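Local structure of putative phosphosugar isomerase (Clostridium difficile, 3G68) at residues E210-G215 and S256-F261; Y241-F246 and P269-M274; N252-D257 and D276-W281; I260-T265 and E283-I288. The protein probably acts as a double-SIS-domain isomerase on phosphorylated sugars, related to the isomerase half of glutamine-fructose-6-phosphate transaminase. All coordinates share one frame; numbering follows the deposited sequence.

Contact 1 of 4, residues E210-G215 and S256-F261; sequences EIRIIG and SDSTIF
Ile211 presents its CG2 methyl to the rim of the Phe261 ring, in the plane of the ring and 3.5 Å from CD2; likewise at an edge and near the plane, Ser258 OG lies beside the Arg212 guanidinium, 4.0 Å from NH1 and so without a bond to it. Both encounters decorate two neighbouring parallel strands, 210-215 and 258-264, in the five-stranded parallel sheet of a SIS domain, an alpha/beta fold of Rossmann-like layering. Ile211, Ile213, Thr259 and Phe261 occupy one face of the sheet, where helix 220-234 packs on the isoleucines; Arg212 and Ile260 occupy the other.

Four backbone bonds alternate between the strands: Thr259 N to Glu210 O, Arg212 N to Thr259 O, Phe261 N to Arg212 O and Ile214 N to Phe261 O. The same carbonyls of Thr259, Arg212 and Phe261 also receive CA-H...O contacts, as expected in a regular parallel ladder.

At the start of the pairing the chemistry turns polar. Glu210 has CG between its backbone N and carbonyl carbon (chi1 59°), and its bent chain carries OE2 to Ser258 OG, which donates to it at 2.7 Å from the syn side, 35° out of the carboxylate plane. Within its own segment Glu210 OE1 forms a salt bridge with Arg212 NH1 at 3.3 Å. A water accepts only weakly from Arg212 NH1 but donates to Glu210 OE1 at 2.7 Å and to Thr259 O at 3.0 Å.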
loop_
_atom_site.group_PDB
_atom_site.type_symbol
_atom_site.label_atom_id
_atom_site.label_comp_id
_atom_site.label_asym_id
_atom_site.label_seq_id
_atom_site.Cartn_x
_atom_site.Cartn_y
_atom_site.Cartn_z
ATOM N N GLU B 210 -63.699 -5.852 -0.973
ATOM C CA GLU B 210 -63.812 -4.499 -1.554
ATOM C C GLU B 210 -62.759 -3.639 -0.924
ATOM O O GLU B 210 -62.501 -3.735 0.307
ATOM C CB GLU B 210 -65.232 -3.933 -1.421
ATOM C CG GLU B 210 -65.794 -3.803 -0.032
ATOM C CD GLU B 210 -65.534 -2.461 0.610
ATOM O OE1 GLU B 210 -64.781 -1.669 0.020
ATOM O OE2 GLU B 210 -66.108 -2.198 1.728
ATOM N N ILE B 211 -62.144 -2.809 -1.746
ATOM C CA ILE B 211 -61.008 -2.014 -1.310
ATOM C C ILE B 211 -61.195 -0.523 -1.547
ATOM O O ILE B 211 -61.795 -0.106 -2.531
ATOM C CB ILE B 211 -59.732 -2.445 -2.101
ATOM C CG1 ILE B 211 -59.422 -3.938 -1.920
ATOM C CG2 ILE B 211 -58.504 -1.605 -1.665
ATOM C CD1 ILE B 211 -58.386 -4.504 -2.898
ATOM N N ARG B 212 -60.649 0.282 -0.648
ATOM C CA ARG B 212 -60.572 1.715 -0.820
ATOM C C ARG B 212 -59.121 2.122 -0.520
ATOM O O ARG B 212 -58.491 1.531 0.336
ATOM C CB ARG B 212 -61.570 2.455 0.085
ATOM C CG ARG B 212 -62.986 2.233 -0.367
ATOM C CD ARG B 212 -63.929 3.121 0.416
ATOM N NE ARG B 212 -65.302 2.892 0.006
ATOM C CZ ARG B 212 -66.077 1.942 0.490
ATOM N NH1 ARG B 212 -65.659 1.122 1.460
ATOM N NH2 ARG B 212 -67.313 1.815 0.017
ATOM N N ILE B 213 -58.571 3.042 -1.292
ATOM C CA ILE B 213 -57.205 3.548 -1.073
ATOM C C ILE B 213 -57.382 5.013 -0.675
ATOM O O ILE B 213 -58.161 5.735 -1.310
ATOM C CB ILE B 213 -56.314 3.457 -2.329
ATOM C CG1 ILE B 213 -56.282 2.029 -2.856
ATOM C CG2 ILE B 213 -54.877 3.946 -2.013
ATOM C CD1 ILE B 213 -55.527 1.901 -4.202
ATOM N N ILE B 214 -56.696 5.436 0.391
ATOM C CA ILE B 214 -56.735 6.827 0.842
ATOM C C ILE B 214 -55.317 7.376 0.696
ATOM O O ILE B 214 -54.370 6.804 1.276
ATOM C CB ILE B 214 -57.191 6.957 2.305
ATOM C CG1 ILE B 214 -58.509 6.214 2.533
ATOM C CG2 ILE B 214 -57.281 8.432 2.715
ATOM C CD1 ILE B 214 -58.977 6.253 3.951
ATOM N N GLY B 215 -55.166 8.431 -0.113
ATOM C CA GLY B 215 -53.863 9.062 -0.379
ATOM C C GLY B 215 -53.832 10.548 -0.043
ATOM O O GLY B 215 -54.864 11.166 0.210
ATOM N N SER B 256 -66.832 -4.278 8.430
ATOM C CA SER B 256 -65.766 -5.219 8.771
ATOM C C SER B 256 -65.218 -6.005 7.569
ATOM O O SER B 256 -64.140 -6.641 7.651
ATOM C CB SER B 256 -66.221 -6.149 9.903
ATOM O OG SER B 256 -67.147 -7.060 9.369
ATOM N N ASP B 257 -65.960 -6.015 6.477
ATOM C CA ASP B 257 -65.494 -6.632 5.225
ATOM C C ASP B 257 -64.720 -5.660 4.301
ATOM O O ASP B 257 -64.321 -6.067 3.191
ATOM C CB ASP B 257 -66.678 -7.216 4.432
ATOM C CG ASP B 257 -67.197 -8.553 4.974
ATOM O OD1 ASP B 257 -66.502 -9.275 5.741
ATOM O OD2 ASP B 257 -68.323 -8.891 4.560
ATOM N N SER B 258 -64.527 -4.398 4.716
ATOM C CA SER B 258 -63.793 -3.413 3.928
ATOM C C SER B 258 -62.277 -3.579 4.124
ATOM O O SER B 258 -61.802 -3.826 5.267
ATOM C CB SER B 258 -64.119 -1.975 4.390
ATOM O OG SER B 258 -65.506 -1.678 4.292
ATOM N N THR B 259 -61.547 -3.427 3.025
ATOM C CA THR B 259 -60.094 -3.358 3.006
ATOM C C THR B 259 -59.726 -1.921 2.661
ATOM O O THR B 259 -60.277 -1.338 1.690
ATOM C CB THR B 259 -59.494 -4.319 2.009
ATOM O OG1 THR B 259 -59.822 -5.667 2.392
ATOM C CG2 THR B 259 -57.947 -4.156 1.967
ATOM N N ILE B 260 -58.771 -1.372 3.410
ATOM C CA ILE B 260 -58.297 0.012 3.191
ATOM C C ILE B 260 -56.782 0.068 3.193
ATOM O O ILE B 260 -56.117 -0.481 4.079
ATOM C CB ILE B 260 -58.791 1.077 4.230
ATOM C CG1 ILE B 260 -60.294 0.999 4.457
ATOM C CG2 ILE B 260 -58.441 2.493 3.746
ATOM C CD1 ILE B 260 -60.683 -0.080 5.374
ATOM N N PHE B 261 -56.244 0.717 2.149
ATOM C CA PHE B 261 -54.813 0.968 1.995
ATOM C C PHE B 261 -54.642 2.464 2.205
ATOM O O PHE B 261 -55.334 3.258 1.536
ATOM C CB PHE B 261 -54.294 0.591 0.621
ATOM C CG PHE B 261 -54.283 -0.859 0.391
ATOM C CD1 PHE B 261 -53.253 -1.636 0.916
ATOM C CD2 PHE B 261 -55.306 -1.478 -0.297
ATOM C CE1 PHE B 261 -53.227 -2.997 0.746
ATOM C CE2 PHE B 261 -55.284 -2.871 -0.500
ATOM C CZ PHE B 261 -54.241 -3.628 0.021
HETATM O O HOH W 1 -63.095 -0.450 1.727
HETATM O O HOH W 2 -62.167 -6.845 1.799
#

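Contact 2 of 4, residues Y241-F246 and P269-M274; sequences YEFEEF and PRVTKM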
loop_
_atom_site.group_PDB
_atom_site.type_symbol
_atom_site.label_atom_id
_atom_site.label_comp_id
_atom_site.label_asym_id
_atom_site.label_seq_id
_atom_site.Cartn_x
_atom_site.Cartn_y
_atom_site.Cartn_z
ATOM N N TYR B 241 -59.284 7.644 -3.046
ATOM C CA TYR B 241 -59.742 8.938 -2.522
ATOM C C TYR B 241 -58.597 9.744 -1.948
ATOM O O TYR B 241 -57.676 9.179 -1.345
ATOM C CB TYR B 241 -60.681 8.714 -1.320
ATOM C CG TYR B 241 -61.891 7.867 -1.626
ATOM C CD1 TYR B 241 -61.819 6.476 -1.535
ATOM C CD2 TYR B 241 -63.077 8.430 -2.024
ATOM C CE1 TYR B 241 -62.910 5.675 -1.810
ATOM C CE2 TYR B 241 -64.200 7.622 -2.321
ATOM C CZ TYR B 241 -64.088 6.238 -2.215
ATOM O OH TYR B 241 -65.148 5.438 -2.493
ATOM N N GLU B 242 -58.657 11.069 -2.113
ATOM C CA GLU B 242 -57.738 11.952 -1.369
ATOM C C GLU B 242 -58.259 11.959 0.101
ATOM O O GLU B 242 -59.453 11.739 0.355
ATOM C CB GLU B 242 -57.643 13.336 -2.043
ATOM C CG GLU B 242 -56.774 14.414 -1.323
ATOM C CD GLU B 242 -57.500 15.112 -0.190
ATOM O OE1 GLU B 242 -58.735 15.219 -0.263
ATOM O OE2 GLU B 242 -56.855 15.534 0.790
ATOM N N PHE B 243 -57.365 12.207 1.060
ATOM C CA PHE B 243 -57.657 12.147 2.499
ATOM C C PHE B 243 -58.864 12.975 2.949
ATOM O O PHE B 243 -59.783 12.465 3.601
ATOM C CB PHE B 243 -56.405 12.598 3.281
ATOM C CG PHE B 243 -56.452 12.307 4.737
ATOM C CD1 PHE B 243 -57.018 13.212 5.621
ATOM C CD2 PHE B 243 -55.925 11.133 5.242
ATOM C CE1 PHE B 243 -57.071 12.940 6.991
ATOM C CE2 PHE B 243 -55.964 10.870 6.621
ATOM C CZ PHE B 243 -56.546 11.782 7.484
ATOM N N GLU B 244 -58.841 14.256 2.608
ATOM C CA GLU B 244 -59.960 15.146 2.935
ATOM C C GLU B 244 -61.292 14.710 2.344
ATOM O O GLU B 244 -62.296 14.744 3.059
ATOM C CB GLU B 244 -59.680 16.596 2.564
ATOM C CG GLU B 244 -59.224 17.444 3.724
ATOM C CD GLU B 244 -60.300 17.670 4.740
ATOM O OE1 GLU B 244 -59.944 17.758 5.920
ATOM O OE2 GLU B 244 -61.498 17.732 4.389
ATOM N N GLU B 245 -61.303 14.320 1.069
ATOM C CA GLU B 245 -62.551 13.902 0.430
ATOM C C GLU B 245 -63.123 12.640 1.069
ATOM O O GLU B 245 -64.346 12.504 1.178
ATOM C CB GLU B 245 -62.446 13.747 -1.092
ATOM C CG GLU B 245 -61.552 12.638 -1.590
ATOM C CD GLU B 245 -61.885 12.130 -2.987
ATOM O OE1 GLU B 245 -63.075 11.826 -3.259
ATOM O OE2 GLU B 245 -60.928 11.966 -3.779
ATOM N N PHE B 246 -62.257 11.743 1.540
ATOM C CA PHE B 246 -62.734 10.548 2.231
ATOM C C PHE B 246 -63.532 10.952 3.483
ATOM O O PHE B 246 -64.536 10.352 3.818
ATOM C CB PHE B 246 -61.572 9.641 2.614
ATOM C CG PHE B 246 -61.992 8.387 3.298
ATOM C CD1 PHE B 246 -62.142 8.349 4.681
ATOM C CD2 PHE B 246 -62.225 7.222 2.558
ATOM C CE1 PHE B 246 -62.507 7.185 5.307
ATOM C CE2 PHE B 246 -62.606 6.040 3.168
ATOM C CZ PHE B 246 -62.737 6.005 4.552
ATOM N N PRO B 269 -51.069 15.178 9.585
ATOM C CA PRO B 269 -50.999 14.786 10.994
ATOM C C PRO B 269 -52.176 13.953 11.512
ATOM O O PRO B 269 -52.009 13.253 12.499
ATOM C CB PRO B 269 -50.869 16.120 11.731
ATOM C CG PRO B 269 -51.444 17.107 10.818
ATOM C CD PRO B 269 -51.131 16.641 9.436
ATOM N N ARG B 270 -53.328 14.001 10.838
ATOM C CA ARG B 270 -54.492 13.206 11.236
ATOM C C ARG B 270 -54.455 11.711 10.821
ATOM O O ARG B 270 -55.363 10.974 11.172
ATOM C CB ARG B 270 -55.766 13.874 10.728
ATOM C CG ARG B 270 -56.041 15.252 11.360
ATOM C CD ARG B 270 -57.286 15.907 10.712
ATOM N NE ARG B 270 -56.995 16.243 9.319
ATOM C CZ ARG B 270 -57.887 16.618 8.401
ATOM N NH1 ARG B 270 -59.174 16.740 8.688
ATOM N NH2 ARG B 270 -57.453 16.872 7.165
ATOM N N VAL B 271 -53.405 11.250 10.129
ATOM C CA VAL B 271 -53.348 9.850 9.669
ATOM C C VAL B 271 -53.442 8.838 10.800
ATOM O O VAL B 271 -54.132 7.833 10.661
ATOM C CB VAL B 271 -52.100 9.533 8.787
ATOM C CG1 VAL B 271 -52.002 8.056 8.513
ATOM C CG2 VAL B 271 -52.185 10.266 7.478
ATOM N N THR B 272 -52.770 9.091 11.918
ATOM C CA THR B 272 -52.829 8.162 13.057
ATOM C C THR B 272 -54.249 8.013 13.553
ATOM O O THR B 272 -54.692 6.887 13.799
ATOM C CB THR B 272 -51.950 8.613 14.226
ATOM O OG1 THR B 272 -50.611 8.731 13.756
ATOM C CG2 THR B 272 -52.006 7.596 15.375
ATOM N N LYS B 273 -54.953 9.140 13.725
ATOM C CA LYS B 273 -56.361 9.112 14.147
ATOM C C LYS B 273 -57.258 8.414 13.110
ATOM O O LYS B 273 -58.171 7.688 13.483
ATOM C CB LYS B 273 -56.901 10.531 14.458
ATOM C CG LYS B 273 -56.233 11.201 15.673
ATOM C CD LYS B 273 -56.718 12.633 15.925
HETATM N N MSE B 274 -57.002 8.646 11.822
HETATM C CA MSE B 274 -57.763 7.988 10.754
HETATM C C MSE B 274 -57.613 6.459 10.912
HETATM O O MSE B 274 -58.613 5.733 10.932
HETATM C CB MSE B 274 -57.273 8.432 9.364
HETATM C CG MSE B 274 -57.962 7.741 8.177
HETATM SE SE MSE B 274 -59.827 8.221 8.044
HETATM C CE MSE B 274 -59.698 9.906 6.913
#
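Met274, a selenomethionine here, reaches from helix 271-279 toward Phe243, which opens helix 243-250; the two helices pack in the outer layer of an alpha/beta SIS domain, and Met-aromatic and CH-pi contacts join them. The selenomethionine CB already lies 3.9 Å from Phe243 CZ. CG, anti to the backbone N (chi1 177°), stays close to CE2 of the same ring. The chain then bends, and SE settles obliquely beside the Phe246 ring, 4.9 Å from its centroid. A further bend returns CE over one face of Phe243, 3.9 Å from the ring centroid and displaced toward the rim, as a CH-pi contact. This terminal methyl also meets Phe246 CD1 at 3.7 Å, so it is held between two aromatic residues one helical turn apart.

Beside this apolar cluster, Phe243 CE1 lies over one face of the Arg270 guanidinium, with the two planes 54° apart. Glu242, at the N-cap, forms a capping box with Glu245, fixing the start of the helix that carries Phe243. Glu244 and Arg270 close the contact at its solvent-facing margin through a salt bridge in which NH1 and NH2 both donate to a single oxygen, Glu244 OE1, at 3.0 and 2.9 Å respectively, within the guanidinium plane.

Contact 3 of 4, residues N252-D257 and D276-W281; sequences NAINSD and DVLSGW
Ile254 meets Trp281 and Leu278 where the loop entering strand 258-264 runs past the C-terminal end of helix 271-279, a surface junction between a connecting loop and an outer helix of the alpha/beta SIS domain.

The apolar component comes first. With CG1 of Ile254 beside the backbone N (chi1 -61°), CG2 is anti to that N and comes up to the edge of the indole near its plane, 3.8 Å from Trp281 CE3; CB stands equally close to that atom. The two side chains cross at about a right angle, and Ile254 abuts the benzo rim of the indole. Leu278, also nearly perpendicular to Ile254, adds a looser contact, CD2 to Ile254 CG1 at 4.2 Å. One face of the indole has Val277 O above it, offset toward the rim.

Polar links lie mainly within each segment. Asn255 OD1 accepts from Asp257 N at 3.0 Å, an Asx turn that shapes the loop just before the strand. In the other segment, Trp281 N donates to Leu278 O.

Across the junction the backbones approach through a CA-H...O contact: Ser256 CA lies 3.2 Å from Trp281 O, with a bent angle of 129° at the hydrogen.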
loop_
_atom_site.group_PDB
_atom_site.type_symbol
_atom_site.label_atom_id
_atom_site.label_comp_id
_atom_site.label_asym_id
_atom_site.label_seq_id
_atom_site.Cartn_x
_atom_site.Cartn_y
_atom_site.Cartn_z
ATOM N N ASN B 252 -68.988 6.478 5.935
ATOM C CA ASN B 252 -70.307 5.881 6.169
ATOM C C ASN B 252 -70.396 4.465 5.631
ATOM O O ASN B 252 -71.156 3.684 6.166
ATOM C CB ASN B 252 -71.439 6.702 5.536
ATOM C CG ASN B 252 -71.672 8.018 6.213
ATOM O OD1 ASN B 252 -71.391 9.090 5.668
ATOM N ND2 ASN B 252 -72.146 7.955 7.421
ATOM N N ALA B 253 -69.665 4.151 4.544
ATOM C CA ALA B 253 -69.739 2.833 3.924
ATOM C C ALA B 253 -68.701 1.817 4.428
ATOM O O ALA B 253 -68.669 0.696 3.921
ATOM C CB ALA B 253 -69.639 2.961 2.373
ATOM N N ILE B 254 -67.907 2.150 5.437
ATOM C CA ILE B 254 -66.868 1.223 5.925
ATOM C C ILE B 254 -67.508 0.196 6.858
ATOM O O ILE B 254 -68.323 0.554 7.748
ATOM C CB ILE B 254 -65.711 1.983 6.593
ATOM C CG1 ILE B 254 -65.030 2.944 5.595
ATOM C CG2 ILE B 254 -64.682 1.036 7.245
ATOM C CD1 ILE B 254 -64.451 2.341 4.272
ATOM N N ASN B 255 -67.179 -1.081 6.638
ATOM C CA ASN B 255 -67.655 -2.169 7.502
ATOM C C ASN B 255 -66.561 -3.213 7.674
ATOM O O ASN B 255 -65.451 -3.034 7.145
ATOM C CB ASN B 255 -68.990 -2.741 7.007
ATOM C CG ASN B 255 -68.896 -3.272 5.622
ATOM O OD1 ASN B 255 -68.087 -4.142 5.374
ATOM N ND2 ASN B 255 -69.721 -2.740 4.695
ATOM N N SER B 256 -66.832 -4.278 8.430
ATOM C CA SER B 256 -65.766 -5.219 8.771
ATOM C C SER B 256 -65.218 -6.005 7.569
ATOM O O SER B 256 -64.140 -6.641 7.651
ATOM C CB SER B 256 -66.221 -6.149 9.903
ATOM O OG SER B 256 -67.147 -7.060 9.369
ATOM N N ASP B 257 -65.960 -6.015 6.477
ATOM C CA ASP B 257 -65.494 -6.632 5.225
ATOM C C ASP B 257 -64.720 -5.660 4.301
ATOM O O ASP B 257 -64.321 -6.067 3.191
ATOM C CB ASP B 257 -66.678 -7.216 4.432
ATOM C CG ASP B 257 -67.197 -8.553 4.974
ATOM O OD1 ASP B 257 -66.502 -9.275 5.741
ATOM O OD2 ASP B 257 -68.323 -8.891 4.560
ATOM N N ASP B 276 -56.671 4.673 13.502
ATOM C CA ASP B 276 -57.296 4.202 14.737
ATOM C C ASP B 276 -58.811 4.087 14.605
ATOM O O ASP B 276 -59.371 3.061 14.993
ATOM C CB ASP B 276 -56.891 5.088 15.935
ATOM C CG ASP B 276 -55.375 4.987 16.270
ATOM O OD1 ASP B 276 -54.643 4.140 15.671
ATOM O OD2 ASP B 276 -54.911 5.770 17.142
ATOM N N VAL B 277 -59.471 5.106 14.055
ATOM C CA VAL B 277 -60.935 5.051 13.887
ATOM C C VAL B 277 -61.319 3.906 12.951
ATOM O O VAL B 277 -62.178 3.053 13.286
ATOM C CB VAL B 277 -61.532 6.385 13.392
ATOM C CG1 VAL B 277 -63.040 6.255 13.111
ATOM C CG2 VAL B 277 -61.243 7.488 14.418
ATOM N N LEU B 278 -60.654 3.837 11.799
ATOM C CA LEU B 278 -61.003 2.776 10.843
ATOM C C LEU B 278 -60.693 1.382 11.361
ATOM O O LEU B 278 -61.408 0.436 11.026
ATOM C CB LEU B 278 -60.292 2.989 9.502
ATOM C CG LEU B 278 -60.671 4.248 8.746
ATOM C CD1 LEU B 278 -59.752 4.451 7.536
ATOM C CD2 LEU B 278 -62.147 4.166 8.358
ATOM N N SER B 279 -59.626 1.239 12.159
ATOM C CA SER B 279 -59.231 -0.079 12.684
ATOM C C SER B 279 -60.233 -0.613 13.702
ATOM O O SER B 279 -60.261 -1.803 13.987
ATOM C CB SER B 279 -57.784 -0.074 13.198
ATOM O OG SER B 279 -56.896 0.240 12.122
ATOM N N GLY B 280 -61.059 0.274 14.238
ATOM C CA GLY B 280 -62.165 -0.100 15.097
ATOM C C GLY B 280 -63.328 -0.684 14.305
ATOM O O GLY B 280 -64.158 -1.354 14.900
ATOM N N TRP B 281 -63.423 -0.416 12.999
ATOM C CA TRP B 281 -64.498 -0.951 12.132
ATOM C C TRP B 281 -64.084 -2.149 11.265
ATOM O O TRP B 281 -64.941 -2.954 10.889
ATOM C CB TRP B 281 -65.087 0.127 11.215
ATOM C CG TRP B 281 -65.650 1.355 11.931
ATOM C CD1 TRP B 281 -66.232 1.381 13.162
ATOM C CD2 TRP B 281 -65.811 2.675 11.393
ATOM N NE1 TRP B 281 -66.677 2.646 13.457
ATOM C CE2 TRP B 281 -66.426 3.464 12.394
ATOM C CE3 TRP B 281 -65.437 3.285 10.197
ATOM C CZ2 TRP B 281 -66.711 4.831 12.218
ATOM C CZ3 TRP B 281 -65.719 4.637 10.016
ATOM C CH2 TRP B 281 -66.344 5.400 11.033
#

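Contact 4 of 4, residues I260-T265 and E283-I288; sequences IFILDT and ENVFAI
Phe261 and Phe286 both carry CG anti to the carbonyl carbon and beside the backbone N (chi1 -70° and -55°); because the two residues are paired in register on one face of the sheet, the side chains lie side by side. Their planes are near parallel, 24° apart, but slid so far that the rings barely overlap, with centroids separated by 5.3 Å. The closest touch is made by the ring of Phe261 against the other residue's stem: CD1 lies 3.7 Å from Phe286 CB. Further along this face, Leu263 CD2 and Ile288 CD1 continue the row at 4.0 Å.

On the opposite face the side chains that meet, Ile260, Ile262 and Val285, are aliphatic. Val285 CG1 lies 4.2 Å from Ile262 CD1, while its CG2 faces Ile260 CD1 more tentatively, in one of two modelled conformers. Helix 271-279 covers this side, through Ile275 on Ile262 and Ala287.

Five backbone bonds join the strands. Ile260 N donates to Asn284 O, and Ile260 O accepts from Phe286 N; Ile262 repeats the pattern with Phe286 O and Ile288 N, and Asp264 N ends it on Ile288 O at 2.8 Å. Beyond that point, Asp264 OD1 accepts from Gly266 N in the following turn.

Strand 258-264, helix 271-279 and strand 284-289 thus form a classic beta-alpha-beta crossover, the repeating unit of the parallel sheet in the SIS fold.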
loop_
_atom_site.group_PDB
_atom_site.type_symbol
_atom_site.label_atom_id
_atom_site.label_comp_id
_atom_site.label_asym_id
_atom_site.label_seq_id
_atom_site.Cartn_x
_atom_site.Cartn_y
_atom_site.Cartn_z
ATOM N N ILE B 260 -58.771 -1.372 3.410
ATOM C CA ILE B 260 -58.297 0.012 3.191
ATOM C C ILE B 260 -56.782 0.068 3.193
ATOM O O ILE B 260 -56.117 -0.481 4.079
ATOM C CB ILE B 260 -58.791 1.077 4.230
ATOM C CG1 ILE B 260 -60.294 0.999 4.457
ATOM C CG2 ILE B 260 -58.441 2.493 3.746
ATOM C CD1 ILE B 260 -60.683 -0.080 5.374
ATOM N N PHE B 261 -56.244 0.717 2.149
ATOM C CA PHE B 261 -54.813 0.968 1.995
ATOM C C PHE B 261 -54.642 2.464 2.205
ATOM O O PHE B 261 -55.334 3.258 1.536
ATOM C CB PHE B 261 -54.294 0.591 0.621
ATOM C CG PHE B 261 -54.283 -0.859 0.391
ATOM C CD1 PHE B 261 -53.253 -1.636 0.916
ATOM C CD2 PHE B 261 -55.306 -1.478 -0.297
ATOM C CE1 PHE B 261 -53.227 -2.997 0.746
ATOM C CE2 PHE B 261 -55.284 -2.871 -0.500
ATOM C CZ PHE B 261 -54.241 -3.628 0.021
ATOM N N ILE B 262 -53.783 2.834 3.157
ATOM C CA ILE B 262 -53.466 4.242 3.423
ATOM C C ILE B 262 -52.034 4.508 2.937
ATOM O O ILE B 262 -51.076 3.897 3.412
ATOM C CB ILE B 262 -53.654 4.625 4.908
ATOM C CG1 ILE B 262 -55.142 4.388 5.300
ATOM C CG2 ILE B 262 -53.285 6.106 5.125
ATOM C CD1 ILE B 262 -55.567 4.871 6.699
ATOM N N LEU B 263 -51.922 5.399 1.957
ATOM C CA LEU B 263 -50.638 5.814 1.382
ATOM C C LEU B 263 -50.270 7.070 2.171
ATOM O O LEU B 263 -50.796 8.146 1.914
ATOM C CB LEU B 263 -50.817 6.096 -0.108
ATOM C CG LEU B 263 -51.362 4.938 -0.959
ATOM C CD1 LEU B 263 -51.406 5.369 -2.459
ATOM C CD2 LEU B 263 -50.497 3.713 -0.770
ATOM N N ASP B 264 -49.423 6.890 3.176
ATOM C CA ASP B 264 -49.080 7.938 4.134
ATOM C C ASP B 264 -47.781 8.660 3.747
ATOM O O ASP B 264 -46.671 8.164 3.975
ATOM C CB ASP B 264 -49.007 7.345 5.546
ATOM C CG ASP B 264 -48.581 8.371 6.601
ATOM O OD1 ASP B 264 -48.696 9.593 6.353
ATOM O OD2 ASP B 264 -48.120 7.940 7.673
ATOM N N THR B 265 -47.932 9.864 3.205
ATOM C CA THR B 265 -46.762 10.658 2.760
ATOM C C THR B 265 -46.086 11.474 3.864
ATOM O O THR B 265 -45.082 12.147 3.601
ATOM C CB THR B 265 -47.106 11.595 1.601
ATOM O OG1 THR B 265 -47.985 12.619 2.062
ATOM C CG2 THR B 265 -47.730 10.826 0.430
ATOM N N GLU B 283 -60.509 -4.952 10.410
ATOM C CA GLU B 283 -59.178 -5.463 10.715
ATOM C C GLU B 283 -58.279 -5.424 9.462
ATOM O O GLU B 283 -57.103 -5.822 9.505
ATOM C CB GLU B 283 -59.293 -6.883 11.311
ATOM C CG GLU B 283 -60.119 -6.902 12.615
ATOM C CD GLU B 283 -60.165 -8.249 13.325
ATOM O OE1 GLU B 283 -60.725 -8.298 14.460
ATOM O OE2 GLU B 283 -59.660 -9.245 12.772
ATOM N N ASN B 284 -58.822 -4.925 8.347
ATOM C CA ASN B 284 -58.120 -4.864 7.070
ATOM C C ASN B 284 -57.610 -3.491 6.679
ATOM O O ASN B 284 -57.820 -3.051 5.535
ATOM C CB ASN B 284 -59.068 -5.418 5.985
ATOM C CG ASN B 284 -59.670 -6.733 6.388
ATOM O OD1 ASN B 284 -58.955 -7.649 6.792
ATOM N ND2 ASN B 284 -60.996 -6.823 6.335
ATOM N N VAL B 285 -56.938 -2.807 7.618
ATOM C CA VAL B 285 -56.325 -1.501 7.353
ATOM C C VAL B 285 -54.788 -1.709 7.197
ATOM O O VAL B 285 -54.117 -2.262 8.081
ATOM C CB VAL B 285 -56.647 -0.427 8.412
ATOM C CG1 VAL B 285 -55.983 0.903 7.960
ATOM C CG2 VAL B 285 -58.181 -0.235 8.571
ATOM N N PHE B 286 -54.241 -1.285 6.067
ATOM C CA PHE B 286 -52.801 -1.456 5.746
ATOM C C PHE B 286 -52.231 -0.079 5.447
ATOM O O PHE B 286 -52.677 0.566 4.515
ATOM C CB PHE B 286 -52.611 -2.356 4.506
ATOM C CG PHE B 286 -53.274 -3.702 4.618
ATOM C CD1 PHE B 286 -52.579 -4.803 5.126
ATOM C CD2 PHE B 286 -54.577 -3.884 4.199
ATOM C CE1 PHE B 286 -53.186 -6.021 5.244
ATOM C CE2 PHE B 286 -55.191 -5.135 4.319
ATOM C CZ PHE B 286 -54.498 -6.187 4.837
ATOM N N ALA B 287 -51.261 0.377 6.250
ATOM C CA ALA B 287 -50.627 1.684 6.028
ATOM C C ALA B 287 -49.265 1.510 5.387
ATOM O O ALA B 287 -48.510 0.650 5.767
ATOM C CB ALA B 287 -50.515 2.458 7.331
ATOM N N ILE B 288 -48.984 2.339 4.393
ATOM C CA ILE B 288 -47.746 2.286 3.631
ATOM C C ILE B 288 -47.060 3.662 3.715
ATOM O O ILE B 288 -47.664 4.685 3.375
ATOM C CB ILE B 288 -48.035 1.955 2.134
ATOM C CG1 ILE B 288 -48.734 0.586 2.001
ATOM C CG2 ILE B 288 -46.760 2.061 1.346
ATOM C CD1 ILE B 288 -49.243 0.225 0.597
#

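Contacts 1 and 4 are the buried core: both use strand 258-264, which lies between strands 210-215 and 284-289, and both combine a parallel backbone ladder with aliphatic and aromatic packing. Contact 1 differs in having a charged, hydrated beginning. Contact 2 is partly buried and joins helices 243-250 and 271-279, with apolar groups toward the sheet and a salt bridge outside. Contact 3, at the surface, uses the far end of helix 271-279 and relies on a few apolar touches and one CA-H...O contact. Phe246 and Ile214 connect contacts 2 and 1, while Leu278 against Val285 connects contacts 3 and 4. Regular bonding thus gives way to side-chain chemistry outward from the sheet.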